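Local structure of DNA primase (Aquifex aeolicus, 2AU3) at residues 22-27 against 33-38; 17-22 against 69-74. The protein probably synthesises the short RNA primers from which DNA polymerase starts during DNA replication, using a zinc-binding domain and a TOPRIM-containing polymerase core. All coordinates share one frame; numbering follows the deposited sequence.

Overall arrangement
From the N terminus, helix 16-23 comes first and serves both contacts. Its residues 17-22 pack against residues 69-74 of helix 67-75, so contact 2 closes a long loop that holds the whole five-stranded antiparallel sheet and the zinc site. Contact 1 is nested inside that loop: residues 22-27 lead from the helix into strand 27-29, and the chain turns back through 33-38 to Cys37, a zinc ligand. Glu22 belongs to both contacts, whose centres lie about 10 Å apart. Tyr23 bridges them, its CD2 standing 3.4 Å from Phe70 CE2. Together they join the first hairpin to helices 16-23 and 67-75 within the zinc-binding domain.

Contact 1: 22-27 against 33-38; sequences EYLNLE and YRTNCP. With ZN (zinc ion), chain B.
Thr35 is pinned to the loop that leads into the hairpin: its OG1 donates a 2.7 Å hydrogen bond to Asn25 O, approaching 33° out of the carbonyl plane. With OG1 anti to the backbone N (chi1 -175°), CG2 is turned instead to the leucines, lying 3.7 Å from Leu24 CD1 and as close to Leu26 CD2. A valine in its place would probably leave Asn25 O without this donor, unpinning the chain ahead of the strand. Pro38 CG adds to the apolar patch beside Leu24 CD1, and the CB atoms of Leu26 and Tyr33 meet at 3.9 Å. Further along, Glu27 and Arg34 form an antiparallel hydrogen-bonded pair, with Glu27 N to Arg34 O at 3.0 Å. Their side chains lie side by side, joined by a long salt bridge from Glu27 OE1 to Arg34 NH2 (3.5 Å), the carboxylate and guanidinium planes 66° apart. A water at the guanidinium edge accepts from Arg34 NE and donates to Glu27 OE1. Beyond the strand, Cys37 SG binds zinc with His40, Cys58 and Cys61. Strand 47-50 continues the sheet on the other side of strand 32-35, and its Phe47 packs on Thr35 and Pro38, while Leu24 reaches Phe70 of helix 67-75.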
ATOM      1  N   GLU A  22      -0.656   6.776 -31.161  1.00 26.06           N
ATOM      2  CA  GLU A  22      -1.708   6.857 -32.173  1.00 27.30           C
ATOM      3  C   GLU A  22      -2.735   7.959 -31.841  1.00 27.19           C
ATOM      4  O   GLU A  22      -3.265   8.616 -32.740  1.00 27.41           O
ATOM      5  CB  GLU A  22      -2.427   5.508 -32.290  1.00 27.96           C
ATOM      6  CG  GLU A  22      -1.509   4.341 -32.664  1.00 30.09           C
ATOM      7  CD  GLU A  22      -2.155   3.369 -33.640  1.00 34.64           C
ATOM      8  OE1 GLU A  22      -3.193   2.761 -33.306  1.00 34.62           O
ATOM      9  OE2 GLU A  22      -1.614   3.192 -34.743  1.00 36.97           O
ATOM     10  N   TYR A  23      -2.991   8.155 -30.548  1.00 26.20           N
ATOM     11  CA  TYR A  23      -4.047   9.061 -30.083  1.00 25.50           C
ATOM     12  C   TYR A  23      -3.492  10.413 -29.694  1.00 25.00           C
ATOM     13  O   TYR A  23      -4.073  11.450 -30.031  1.00 25.41           O
ATOM     14  CB  TYR A  23      -4.729   8.487 -28.855  1.00 25.64           C
ATOM     15  CG  TYR A  23      -5.554   7.270 -29.105  1.00 25.18           C
ATOM     16  CD1 TYR A  23      -6.890   7.384 -29.502  1.00 24.83           C
ATOM     17  CD2 TYR A  23      -5.025   6.001 -28.912  1.00 21.68           C
ATOM     18  CE1 TYR A  23      -7.661   6.263 -29.705  1.00 24.97           C
ATOM     19  CE2 TYR A  23      -5.779   4.873 -29.162  1.00 23.82           C
ATOM     20  CZ  TYR A  23      -7.099   5.012 -29.525  1.00 23.52           C
ATOM     21  OH  TYR A  23      -7.852   3.905 -29.742  1.00 28.89           O
ATOM     22  N   LEU A  24      -2.359  10.404 -28.988  1.00 24.33           N
ATOM     23  CA  LEU A  24      -1.798  11.632 -28.426  1.00 24.24           C
ATOM     24  C   LEU A  24      -0.424  12.030 -28.985  1.00 24.89           C
ATOM     25  O   LEU A  24       0.363  11.180 -29.438  1.00 23.33           O
ATOM     26  CB  LEU A  24      -1.739  11.553 -26.887  1.00 23.85           C
ATOM     27  CG  LEU A  24      -3.013  11.081 -26.162  1.00 21.47           C
ATOM     28  CD1 LEU A  24      -2.799  10.930 -24.649  1.00 17.68           C
ATOM     29  CD2 LEU A  24      -4.205  11.994 -26.473  1.00 20.17           C
ATOM     30  N   ASN A  25      -0.161  13.336 -28.951  1.00 25.40           N
ATOM     31  CA  ASN A  25       1.160  13.870 -29.226  1.00 27.17           C
ATOM     32  C   ASN A  25       2.043  13.705 -27.994  1.00 26.92           C
ATOM     33  O   ASN A  25       1.877  14.419 -27.002  1.00 27.22           O
ATOM     34  CB  ASN A  25       1.082  15.355 -29.604  1.00 28.18           C
ATOM     35  CG  ASN A  25       0.005  15.642 -30.632  0.50 31.25           C
ATOM     36  OD1 ASN A  25       0.035  15.111 -31.735  0.50 35.50           O
ATOM     37  ND2 ASN A  25      -0.948  16.497 -30.273  0.50 33.75           N
ATOM     38  N   LEU A  26       2.983  12.770 -28.058  1.00 26.63           N
ATOM     39  CA  LEU A  26       3.798  12.450 -26.903  1.00 26.65           C
ATOM     40  C   LEU A  26       5.157  13.114 -27.065  1.00 26.88           C
ATOM     41  O   LEU A  26       5.801  12.981 -28.119  1.00 27.17           O
ATOM     42  CB  LEU A  26       3.940  10.931 -26.728  1.00 26.48           C
ATOM     43  CG  LEU A  26       2.682  10.115 -26.393  1.00 26.03           C
ATOM     44  CD1 LEU A  26       3.022   8.647 -26.304  1.00 26.37           C
ATOM     45  CD2 LEU A  26       2.031  10.586 -25.106  1.00 25.90           C
ATOM     46  N   GLU A  27       5.564  13.862 -26.043  1.00 25.73           N
ATOM     47  CA  GLU A  27       6.905  14.432 -25.990  1.00 25.92           C
ATOM     48  C   GLU A  27       7.758  13.584 -25.061  1.00 25.24           C
ATOM     49  O   GLU A  27       7.316  13.228 -23.974  1.00 24.08           O
ATOM     50  CB  GLU A  27       6.873  15.858 -25.435  1.00 26.45           C
ATOM     51  CG  GLU A  27       8.246  16.537 -25.491  1.00 30.90           C
ATOM     52  CD  GLU A  27       8.416  17.687 -24.508  1.00 37.99           C
ATOM     53  OE1 GLU A  27       7.452  17.999 -23.762  1.00 40.68           O
ATOM     54  OE2 GLU A  27       9.528  18.289 -24.485  1.00 41.80           O
ATOM     55  N   TYR A  33       7.292   9.590 -21.522  1.00 23.55           N
ATOM     56  CA  TYR A  33       6.633  10.527 -22.430  1.00 23.81           C
ATOM     57  C   TYR A  33       5.574  11.261 -21.661  1.00 23.88           C
ATOM     58  O   TYR A  33       5.017  10.729 -20.705  1.00 24.10           O
ATOM     59  CB  TYR A  33       5.998   9.805 -23.617  1.00 23.07           C
ATOM     60  CG  TYR A  33       7.005   9.186 -24.547  1.00 23.51           C
ATOM     61  CD1 TYR A  33       7.532   9.912 -25.607  1.00 24.40           C
ATOM     62  CD2 TYR A  33       7.428   7.871 -24.372  1.00 23.89           C
ATOM     63  CE1 TYR A  33       8.464   9.353 -26.467  1.00 24.98           C
ATOM     64  CE2 TYR A  33       8.359   7.299 -25.231  1.00 25.26           C
ATOM     65  CZ  TYR A  33       8.866   8.042 -26.285  1.00 26.43           C
ATOM     66  OH  TYR A  33       9.816   7.501 -27.142  1.00 29.78           O
ATOM     67  N   ARG A  34       5.323  12.507 -22.049  1.00 24.11           N
ATOM     68  CA  ARG A  34       4.265  13.266 -21.426  1.00 25.26           C
ATOM     69  C   ARG A  34       3.495  14.062 -22.472  1.00 25.25           C
ATOM     70  O   ARG A  34       4.005  14.333 -23.576  1.00 24.93           O
ATOM     71  CB  ARG A  34       4.802  14.176 -20.316  1.00 26.31           C
ATOM     72  CG  ARG A  34       5.325  15.479 -20.829  1.00 29.06           C
ATOM     73  CD  ARG A  34       5.484  16.586 -19.795  1.00 32.51           C
ATOM     74  NE  ARG A  34       6.085  17.748 -20.461  1.00 36.62           N
ATOM     75  CZ  ARG A  34       6.949  18.580 -19.905  1.00 38.03           C
ATOM     76  NH1 ARG A  34       7.335  18.411 -18.650  1.00 40.91           N
ATOM     77  NH2 ARG A  34       7.441  19.579 -20.612  1.00 41.81           N
ATOM     78  N   THR A  35       2.265  14.414 -22.115  1.00 25.07           N
ATOM     79  CA  THR A  35       1.367  15.169 -22.984  1.00 25.85           C
ATOM     80  C   THR A  35       0.247  15.717 -22.097  1.00 25.89           C
ATOM     81  O   THR A  35       0.267  15.506 -20.871  1.00 25.84           O
ATOM     82  CB  THR A  35       0.828  14.252 -24.120  1.00 26.19           C
ATOM     83  OG1 THR A  35       0.041  15.015 -25.050  1.00 28.22           O
ATOM     84  CG2 THR A  35      -0.145  13.230 -23.583  1.00 25.36           C
ATOM     85  N   ASN A  36      -0.695  16.466 -22.668  1.00 26.04           N
ATOM     86  CA  ASN A  36      -1.798  16.975 -21.850  1.00 26.04           C
ATOM     87  C   ASN A  36      -2.823  15.875 -21.728  1.00 25.35           C
ATOM     88  O   ASN A  36      -3.088  15.155 -22.695  1.00 24.58           O
ATOM     89  CB  ASN A  36      -2.454  18.236 -22.439  1.00 26.63           C
ATOM     90  CG  ASN A  36      -1.458  19.333 -22.753  1.00 27.93           C
ATOM     91  OD1 ASN A  36      -1.131  20.160 -21.902  1.00 31.83           O
ATOM     92  ND2 ASN A  36      -1.003  19.371 -23.993  1.00 25.17           N
ATOM     93  N   CYS A  37      -3.435  15.771 -20.559  1.00 25.43           N
ATOM     94  CA  CYS A  37      -4.411  14.711 -20.321  1.00 25.20           C
ATOM     95  C   CYS A  37      -5.701  14.911 -21.146  1.00 25.68           C
ATOM     96  O   CYS A  37      -6.247  16.008 -21.184  1.00 24.66           O
ATOM     97  CB  CYS A  37      -4.726  14.614 -18.831  1.00 25.12           C
ATOM     98  SG  CYS A  37      -5.818  13.245 -18.404  1.00 25.64           S
ATOM     99  N   PRO A  38      -6.171  13.850 -21.805  1.00 26.24           N
ATOM    100  CA  PRO A  38      -7.412  13.922 -22.591  1.00 27.59           C
ATOM    101  C   PRO A  38      -8.664  13.671 -21.736  1.00 28.72           C
ATOM    102  O   PRO A  38      -9.780  13.736 -22.261  1.00 28.74           O
ATOM    103  CB  PRO A  38      -7.242  12.775 -23.600  1.00 27.28           C
ATOM    104  CG  PRO A  38      -6.420  11.739 -22.843  1.00 27.42           C
ATOM    105  CD  PRO A  38      -5.565  12.507 -21.852  1.00 25.51           C
TER
HETATM  106 ZN    ZN B 501      -5.825  13.583 -16.162  1.00 29.93          ZN
HETATM  107  O   HOH W   1       4.334  17.609 -22.922  1.00 35.29           O

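Contact 2: 17-22 against 69-74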
ATOM      1  N   VAL A  17       3.584   2.652 -25.507  1.00 20.68           N
ATOM      2  CA  VAL A  17       4.065   3.825 -26.223  1.00 21.98           C
ATOM      3  C   VAL A  17       3.483   3.867 -27.641  1.00 21.89           C
ATOM      4  O   VAL A  17       2.933   4.887 -28.067  1.00 22.29           O
ATOM      5  CB  VAL A  17       5.624   3.885 -26.232  1.00 22.41           C
ATOM      6  CG1 VAL A  17       6.137   5.009 -27.131  1.00 24.75           C
ATOM      7  CG2 VAL A  17       6.150   4.088 -24.829  1.00 22.69           C
ATOM      8  N   ASP A  18       3.573   2.760 -28.366  1.00 22.20           N
ATOM      9  CA  ASP A  18       2.951   2.696 -29.699  1.00 22.63           C
ATOM     10  C   ASP A  18       1.432   2.948 -29.649  1.00 22.24           C
ATOM     11  O   ASP A  18       0.899   3.691 -30.487  1.00 22.67           O
ATOM     12  CB  ASP A  18       3.222   1.355 -30.402  1.00 22.60           C
ATOM     13  CG  ASP A  18       4.706   1.102 -30.649  1.00 24.50           C
ATOM     14  OD1 ASP A  18       5.461   2.064 -30.915  1.00 25.19           O
ATOM     15  OD2 ASP A  18       5.208  -0.040 -30.601  1.00 26.50           O
ATOM     16  N   VAL A  19       0.722   2.345 -28.694  1.00 22.41           N
ATOM     17  CA  VAL A  19      -0.742   2.563 -28.710  1.00 22.44           C
ATOM     18  C   VAL A  19      -1.197   3.963 -28.358  1.00 22.35           C
ATOM     19  O   VAL A  19      -2.057   4.505 -29.051  1.00 22.34           O
ATOM     20  CB  VAL A  19      -1.664   1.406 -28.116  1.00 23.38           C
ATOM     21  CG1 VAL A  19      -0.901   0.282 -27.499  1.00 23.04           C
ATOM     22  CG2 VAL A  19      -2.789   1.937 -27.206  1.00 22.28           C
ATOM     23  N   ILE A  20      -0.602   4.577 -27.334  1.00 21.42           N
ATOM     24  CA  ILE A  20      -1.021   5.914 -26.950  1.00 21.44           C
ATOM     25  C   ILE A  20      -0.576   6.979 -27.982  1.00 21.96           C
ATOM     26  O   ILE A  20      -1.269   7.991 -28.190  1.00 21.78           O
ATOM     27  CB  ILE A  20      -0.559   6.233 -25.498  1.00 21.17           C
ATOM     28  CG1 ILE A  20      -1.146   5.175 -24.526  1.00 20.80           C
ATOM     29  CG2 ILE A  20      -0.967   7.656 -25.098  1.00 21.66           C
ATOM     30  CD1 ILE A  20      -1.157   5.555 -23.016  1.00 20.66           C
ATOM     31  N   SER A  21       0.556   6.741 -28.635  1.00 22.09           N
ATOM     32  CA  SER A  21       1.059   7.673 -29.652  1.00 24.54           C
ATOM     33  C   SER A  21       0.127   7.813 -30.871  1.00 25.32           C
ATOM     34  O   SER A  21       0.128   8.844 -31.532  1.00 25.93           O
ATOM     35  CB  SER A  21       2.470   7.277 -30.111  1.00 24.97           C
ATOM     36  OG  SER A  21       3.044   8.310 -30.906  1.00 28.72           O
ATOM     37  N   GLU A  22      -0.656   6.776 -31.161  1.00 26.06           N
ATOM     38  CA  GLU A  22      -1.708   6.857 -32.173  1.00 27.30           C
ATOM     39  C   GLU A  22      -2.735   7.959 -31.841  1.00 27.19           C
ATOM     40  O   GLU A  22      -3.265   8.616 -32.740  1.00 27.41           O
ATOM     41  CB  GLU A  22      -2.427   5.508 -32.290  1.00 27.96           C
ATOM     42  CG  GLU A  22      -1.509   4.341 -32.664  1.00 30.09           C
ATOM     43  CD  GLU A  22      -2.155   3.369 -33.640  1.00 34.64           C
ATOM     44  OE1 GLU A  22      -3.193   2.761 -33.306  1.00 34.62           O
ATOM     45  OE2 GLU A  22      -1.614   3.192 -34.743  1.00 36.97           O
ATOM     46  N   LYS A  69      -6.436  -0.383 -21.150  1.00 17.97           N
ATOM     47  CA  LYS A  69      -7.245   0.501 -20.336  1.00 18.81           C
ATOM     48  C   LYS A  69      -7.279   1.914 -20.928  1.00 18.39           C
ATOM     49  O   LYS A  69      -8.330   2.554 -20.934  1.00 18.71           O
ATOM     50  CB  LYS A  69      -6.713   0.536 -18.906  1.00 19.39           C
ATOM     51  CG  LYS A  69      -7.317   1.641 -18.071  1.00 21.10           C
ATOM     52  CD  LYS A  69      -7.375   1.223 -16.622  1.00 25.36           C
ATOM     53  CE  LYS A  69      -8.336   2.081 -15.848  1.00 26.58           C
ATOM     54  NZ  LYS A  69      -7.795   2.329 -14.489  1.00 27.54           N
ATOM     55  N   PHE A  70      -6.144   2.399 -21.438  1.00 18.08           N
ATOM     56  CA  PHE A  70      -6.156   3.701 -22.114  1.00 18.46           C
ATOM     57  C   PHE A  70      -7.203   3.718 -23.248  1.00 18.63           C
ATOM     58  O   PHE A  70      -7.995   4.649 -23.370  1.00 19.92           O
ATOM     59  CB  PHE A  70      -4.782   4.101 -22.669  1.00 16.69           C
ATOM     60  CG  PHE A  70      -4.825   5.403 -23.444  1.00 18.95           C
ATOM     61  CD1 PHE A  70      -4.768   6.634 -22.778  1.00 18.67           C
ATOM     62  CD2 PHE A  70      -5.019   5.395 -24.822  1.00 18.81           C
ATOM     63  CE1 PHE A  70      -4.853   7.842 -23.482  1.00 20.94           C
ATOM     64  CE2 PHE A  70      -5.100   6.612 -25.541  1.00 21.31           C
ATOM     65  CZ  PHE A  70      -5.032   7.822 -24.870  1.00 20.65           C
ATOM     66  N   VAL A  71      -7.166   2.703 -24.101  1.00 19.20           N
ATOM     67  CA  VAL A  71      -8.085   2.647 -25.239  1.00 19.69           C
ATOM     68  C   VAL A  71      -9.532   2.590 -24.742  1.00 20.22           C
ATOM     69  O   VAL A  71     -10.413   3.312 -25.266  1.00 20.20           O
ATOM     70  CB  VAL A  71      -7.749   1.469 -26.204  1.00 19.52           C
ATOM     71  CG1 VAL A  71      -8.803   1.350 -27.329  1.00 18.09           C
ATOM     72  CG2 VAL A  71      -6.356   1.643 -26.779  1.00 18.52           C
ATOM     73  N   SER A  72      -9.764   1.784 -23.697  1.00 20.41           N
ATOM     74  CA  SER A  72     -11.093   1.698 -23.078  1.00 20.83           C
ATOM     75  C   SER A  72     -11.610   3.070 -22.673  1.00 20.30           C
ATOM     76  O   SER A  72     -12.802   3.381 -22.858  1.00 19.48           O
ATOM     77  CB  SER A  72     -11.057   0.792 -21.837  1.00 21.17           C
ATOM     78  OG  SER A  72     -12.339   0.689 -21.264  0.50 24.21           O
ATOM     79  N   LEU A  73     -10.733   3.883 -22.097  1.00 19.92           N
ATOM     80  CA  LEU A  73     -11.152   5.202 -21.633  1.00 21.82           C
ATOM     81  C   LEU A  73     -11.299   6.160 -22.804  1.00 21.95           C
ATOM     82  O   LEU A  73     -12.302   6.882 -22.904  1.00 22.61           O
ATOM     83  CB  LEU A  73     -10.199   5.773 -20.568  1.00 21.46           C
ATOM     84  CG  LEU A  73     -10.080   5.028 -19.237  1.00 22.23           C
ATOM     85  CD1 LEU A  73      -8.853   5.555 -18.442  1.00 23.99           C
ATOM     86  CD2 LEU A  73     -11.344   5.171 -18.420  1.00 24.22           C
ATOM     87  N   TYR A  74     -10.326   6.157 -23.705  1.00 22.29           N
ATOM     88  CA  TYR A  74     -10.421   7.006 -24.887  1.00 23.05           C
ATOM     89  C   TYR A  74     -11.675   6.712 -25.733  1.00 23.63           C
ATOM     90  O   TYR A  74     -12.397   7.635 -26.119  1.00 23.09           O
ATOM     91  CB  TYR A  74      -9.149   6.934 -25.746  1.00 23.95           C
ATOM     92  CG  TYR A  74      -9.002   8.150 -26.647  1.00 24.97           C
ATOM     93  CD1 TYR A  74      -8.326   9.293 -26.209  1.00 25.58           C
ATOM     94  CD2 TYR A  74      -9.596   8.171 -27.911  1.00 24.27           C
ATOM     95  CE1 TYR A  74      -8.213  10.424 -27.040  1.00 26.60           C
ATOM     96  CE2 TYR A  74      -9.481   9.284 -28.753  1.00 25.23           C
ATOM     97  CZ  TYR A  74      -8.797  10.402 -28.314  1.00 26.43           C
ATOM     98  OH  TYR A  74      -8.703  11.489 -29.151  1.00 29.75           O
TER
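Val19 and Val71 meet through single methyl groups, CG2 of each, 3.6 Å apart, with the two side chains crossing at about a right angle. Val19 leaves its backbone toward the other helix, and chi1 of 5° brings CG1 almost into eclipse with the backbone N, an unusual and probably strained setting for a valine. Val19 also touches Ile14 and Tyr90 of helix 79-90.

One residue on, Ile20 makes the broader contact, spreading over one face of the Phe70 ring. CG1 stands beside the backbone N (chi1 -58°) and the chain is extended beyond it, which carries CD1 across to the root of the ring, 3.7 Å from Phe70 CG. CG1 itself sits 4.1 Å from the ring centroid and 21° off its normal, a CH-pi contact displaced toward the rim. The other branch, CG2, reaches the far end of the same ring, at Phe70 CZ. One isoleucine thus follows the phenylalanine from its base to its tip. Tyr23 meets the ring edge-to-face.

The contact is entirely apolar and all four residues are buried, while backbone bonds run within each helix, as in the 2.8 Å bond from Tyr74 N to Phe70 O. Ile20 also rests on Phe56 of strand 55-58, and the Phe70 side chain is about 9 Å from the zinc ion without touching its ligands. The contact is a helix-helix packing of apolar side chains that joins helices 16-23 and 67-75 beside the antiparallel sheet of the CHC2-type zinc-binding domain, consistent with the zinc-ribbon fold at the N terminus of DnaG primases.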